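Local coordinates for aromatic-L-amino-acid decarboxylase (Catharanthus roseus, PDB 6EEW) that catalyses the pyridoxal phosphate-dependent decarboxylation of L-tryptophan to tryptamine and of 5-hydroxy-L-tryptophan to serotonin, at the interface of chains A and B. Coordinates in Å, arbitrary orientation; residue numbers count along the deposited sequence, not the author numbering. Chains: chain A/B, Aromatic-L-amino-acid decarboxylase.

The interface of chains A and B. Residues chain A 54, 58-59, 85, 88-89; chain B 129-131, 135, 373.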
ATOM      1  N   VAL A  54      14.450 -17.783  17.075  1.00 59.10           N
ATOM      2  CA  VAL A  54      13.969 -18.925  16.308  1.00 61.29           C
ATOM      3  C   VAL A  54      14.866 -19.159  15.093  1.00 69.72           C
ATOM      4  O   VAL A  54      15.512 -18.241  14.575  1.00 70.66           O
ATOM      5  CB  VAL A  54      12.508 -18.720  15.874  1.00 55.33           C
ATOM      6  CG1 VAL A  54      11.615 -18.496  17.091  1.00 58.72           C
ATOM      7  CG2 VAL A  54      12.386 -17.573  14.890  1.00 47.27           C
ATOM      8  N   TYR A  58      10.899 -22.483  11.667  1.00 71.28           N
ATOM      9  CA  TYR A  58      10.394 -22.979  12.943  1.00 70.68           C
ATOM     10  C   TYR A  58       8.875 -23.057  12.957  1.00 67.48           C
ATOM     11  O   TYR A  58       8.303 -23.912  13.642  1.00 69.17           O
ATOM     12  CB  TYR A  58      10.854 -22.074  14.084  1.00 70.88           C
ATOM     13  CG  TYR A  58       9.895 -20.936  14.309  1.00 68.16           C
ATOM     14  CD1 TYR A  58       9.969 -19.784  13.543  1.00 64.78           C
ATOM     15  CD2 TYR A  58       8.885 -21.029  15.262  1.00 71.87           C
ATOM     16  CE1 TYR A  58       9.080 -18.736  13.734  1.00 69.01           C
ATOM     17  CE2 TYR A  58       7.984 -19.987  15.459  1.00 72.31           C
ATOM     18  CZ  TYR A  58       8.090 -18.839  14.694  1.00 70.36           C
ATOM     19  OH  TYR A  58       7.207 -17.791  14.885  1.00 63.74           O
ATOM     20  N   LEU A  59       8.200 -22.151  12.252  1.00 65.98           N
ATOM     21  CA  LEU A  59       6.753 -22.074  12.378  1.00 67.18           C
ATOM     22  C   LEU A  59       6.039 -23.141  11.555  1.00 69.84           C
ATOM     23  O   LEU A  59       4.869 -23.435  11.825  1.00 67.34           O
ATOM     24  CB  LEU A  59       6.275 -20.675  11.989  1.00 66.02           C
ATOM     25  CG  LEU A  59       4.837 -20.351  12.389  1.00 60.34           C
ATOM     26  CD1 LEU A  59       4.663 -20.475  13.894  1.00 56.19           C
ATOM     27  CD2 LEU A  59       4.433 -18.972  11.897  1.00 54.93           C
ATOM     28  N   ILE A  85       3.560 -17.110  17.677  1.00 67.06           N
ATOM     29  CA  ILE A  85       3.777 -15.916  16.863  1.00 63.62           C
ATOM     30  C   ILE A  85       4.640 -14.899  17.602  1.00 62.06           C
ATOM     31  O   ILE A  85       5.749 -14.574  17.161  1.00 62.48           O
ATOM     32  CB  ILE A  85       2.451 -15.267  16.434  1.00 58.92           C
ATOM     33  CG1 ILE A  85       1.588 -16.253  15.641  1.00 59.61           C
ATOM     34  CG2 ILE A  85       2.741 -14.022  15.599  1.00 55.15           C
ATOM     35  CD1 ILE A  85       2.227 -16.741  14.367  1.00 52.33           C
ATOM     36  N   GLY A  88       8.134 -15.436  18.044  1.00 65.65           N
ATOM     37  CA  GLY A  88       8.834 -15.376  16.780  1.00 66.18           C
ATOM     38  C   GLY A  88       8.961 -13.989  16.193  1.00 66.30           C
ATOM     39  O   GLY A  88       9.504 -13.828  15.095  1.00 67.88           O
ATOM     40  N   MET A  89       8.506 -12.971  16.913  1.00 66.34           N
ATOM     41  CA  MET A  89       8.535 -11.599  16.438  1.00 64.33           C
ATOM     42  C   MET A  89       9.820 -10.904  16.866  1.00 59.66           C
ATOM     43  O   MET A  89      10.336 -11.141  17.962  1.00 56.88           O
ATOM     44  CB  MET A  89       7.345 -10.823  17.009  1.00 62.95           C
ATOM     45  CG  MET A  89       6.000 -11.346  16.587  1.00 65.66           C
ATOM     46  SD  MET A  89       5.604 -10.848  14.903  1.00 65.99           S
ATOM     47  CE  MET A  89       5.444  -9.076  15.108  1.00 69.51           C
TER
ATOM     48  N   SER B 129      11.540  -9.943  11.381  1.00 71.27           N
ATOM     49  CA  SER B 129      10.399 -10.497  12.111  1.00 72.33           C
ATOM     50  C   SER B 129      10.040 -11.872  11.545  1.00 63.21           C
ATOM     51  O   SER B 129       9.239 -11.983  10.610  1.00 61.72           O
ATOM     52  CB  SER B 129       9.205  -9.545  12.062  1.00 77.14           C
ATOM     53  OG  SER B 129       8.373  -9.735  13.192  1.00 82.72           O
ATOM     54  N   PRO B 130      10.621 -12.939  12.095  1.00 56.92           N
ATOM     55  CA  PRO B 130      10.472 -14.266  11.459  1.00 55.14           C
ATOM     56  C   PRO B 130       9.037 -14.760  11.356  1.00 61.37           C
ATOM     57  O   PRO B 130       8.628 -15.257  10.291  1.00 64.19           O
ATOM     58  CB  PRO B 130      11.315 -15.176  12.365  1.00 54.31           C
ATOM     59  CG  PRO B 130      12.306 -14.232  13.059  1.00 51.37           C
ATOM     60  CD  PRO B 130      11.530 -12.959  13.258  1.00 51.13           C
ATOM     61  N   ALA B 131       8.265 -14.675  12.442  1.00 59.24           N
ATOM     62  CA  ALA B 131       6.901 -15.191  12.400  1.00 49.90           C
ATOM     63  C   ALA B 131       6.118 -14.567  11.259  1.00 50.31           C
ATOM     64  O   ALA B 131       5.321 -15.245  10.607  1.00 45.36           O
ATOM     65  CB  ALA B 131       6.182 -14.958  13.729  1.00 43.23           C
ATOM     66  N   LEU B 135       4.607 -17.086   8.541  1.00 55.83           N
ATOM     67  CA  LEU B 135       3.163 -17.190   8.485  1.00 59.35           C
ATOM     68  C   LEU B 135       2.631 -16.759   7.132  1.00 61.92           C
ATOM     69  O   LEU B 135       1.619 -17.293   6.673  1.00 64.63           O
ATOM     70  CB  LEU B 135       2.525 -16.358   9.590  1.00 60.10           C
ATOM     71  CG  LEU B 135       0.999 -16.455   9.571  1.00 59.17           C
ATOM     72  CD1 LEU B 135       0.564 -17.865   9.929  1.00 62.32           C
ATOM     73  CD2 LEU B 135       0.356 -15.426  10.494  1.00 55.95           C
ATOM     74  N   PHE B 373       2.531  -6.701   8.958  1.00 56.81           N
ATOM     75  CA  PHE B 373       2.320  -8.123   9.209  1.00 59.68           C
ATOM     76  C   PHE B 373       1.042  -8.538   8.475  1.00 63.65           C
ATOM     77  O   PHE B 373      -0.029  -8.720   9.058  1.00 72.99           O
ATOM     78  CB  PHE B 373       2.254  -8.373  10.713  1.00 51.69           C
ATOM     79  CG  PHE B 373       2.306  -9.829  11.107  1.00 59.69           C
ATOM     80  CD1 PHE B 373       2.152 -10.840  10.160  1.00 59.14           C
ATOM     81  CD2 PHE B 373       2.504 -10.188  12.433  1.00 59.54           C
ATOM     82  CE1 PHE B 373       2.191 -12.182  10.525  1.00 56.69           C
ATOM     83  CE2 PHE B 373       2.548 -11.522  12.807  1.00 60.52           C
ATOM     84  CZ  PHE B 373       2.390 -12.525  11.847  1.00 59.63           C
TER
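The first turn of helix 130-146 of chain B, with B:Ala131 facing A:Gly88, packs against the end of helix 74-85, the 3-10 helices 58-61 and 86-88 and the loop residues A:Val54 and A:Met89 of chain A; B:Phe373 joins from a separate loop. It illustrates how a helix start can be capped by the partner subunit. The backbone N-H of B:Ala131 donates to the carbonyl O of A:Gly88, with N to O at 3.0 Å. The bond is nearly straight at the hydrogen (167°), yet the donor stands 52° above the carbonyl plane. This carbonyl thus serves an N-H of the first helical turn, where no earlier turn supplies an acceptor.

Around this polar link the packing is mostly apolar. The methyl CB of B:Ala131 points towards the backbone O of A:Ile85, 3.5 Å away, with the phenol oxygen of A:Tyr58 flanking the methyl from the side. CG1 of A:Val54 and CB of A:Leu59 lie over opposite faces of the A:Tyr58 ring, which probably limits its turning. A:Val54 also sends CG2 to CB of B:Pro130 at 3.6 Å, while CD2 of A:Leu59 reaches CB of B:Leu135, one turn along the helix, at 4.0 Å.

On the other flank, CG2 of A:Ile85, anti to its backbone N, meets the edge of the B:Phe373 ring in the ring plane, 3.8 Å from CE2. A:Met89, its chain bent at chi2 and chi3, brings SD to the same CE2 carbon at 3.8 Å and to OG of B:Ser129 at 3.4 Å. An alanine in place of B:Phe373 would probably open a gap beside A:Ile85 and leave the A:Met89 thioether freer to turn.

The patch lies near the middle of the homodimer, where the N-terminal end of helix 130-146 of one subunit meets the segment around residues 54-89 of the other, and a twin related by the two-fold axis repeats it with the chains exchanged.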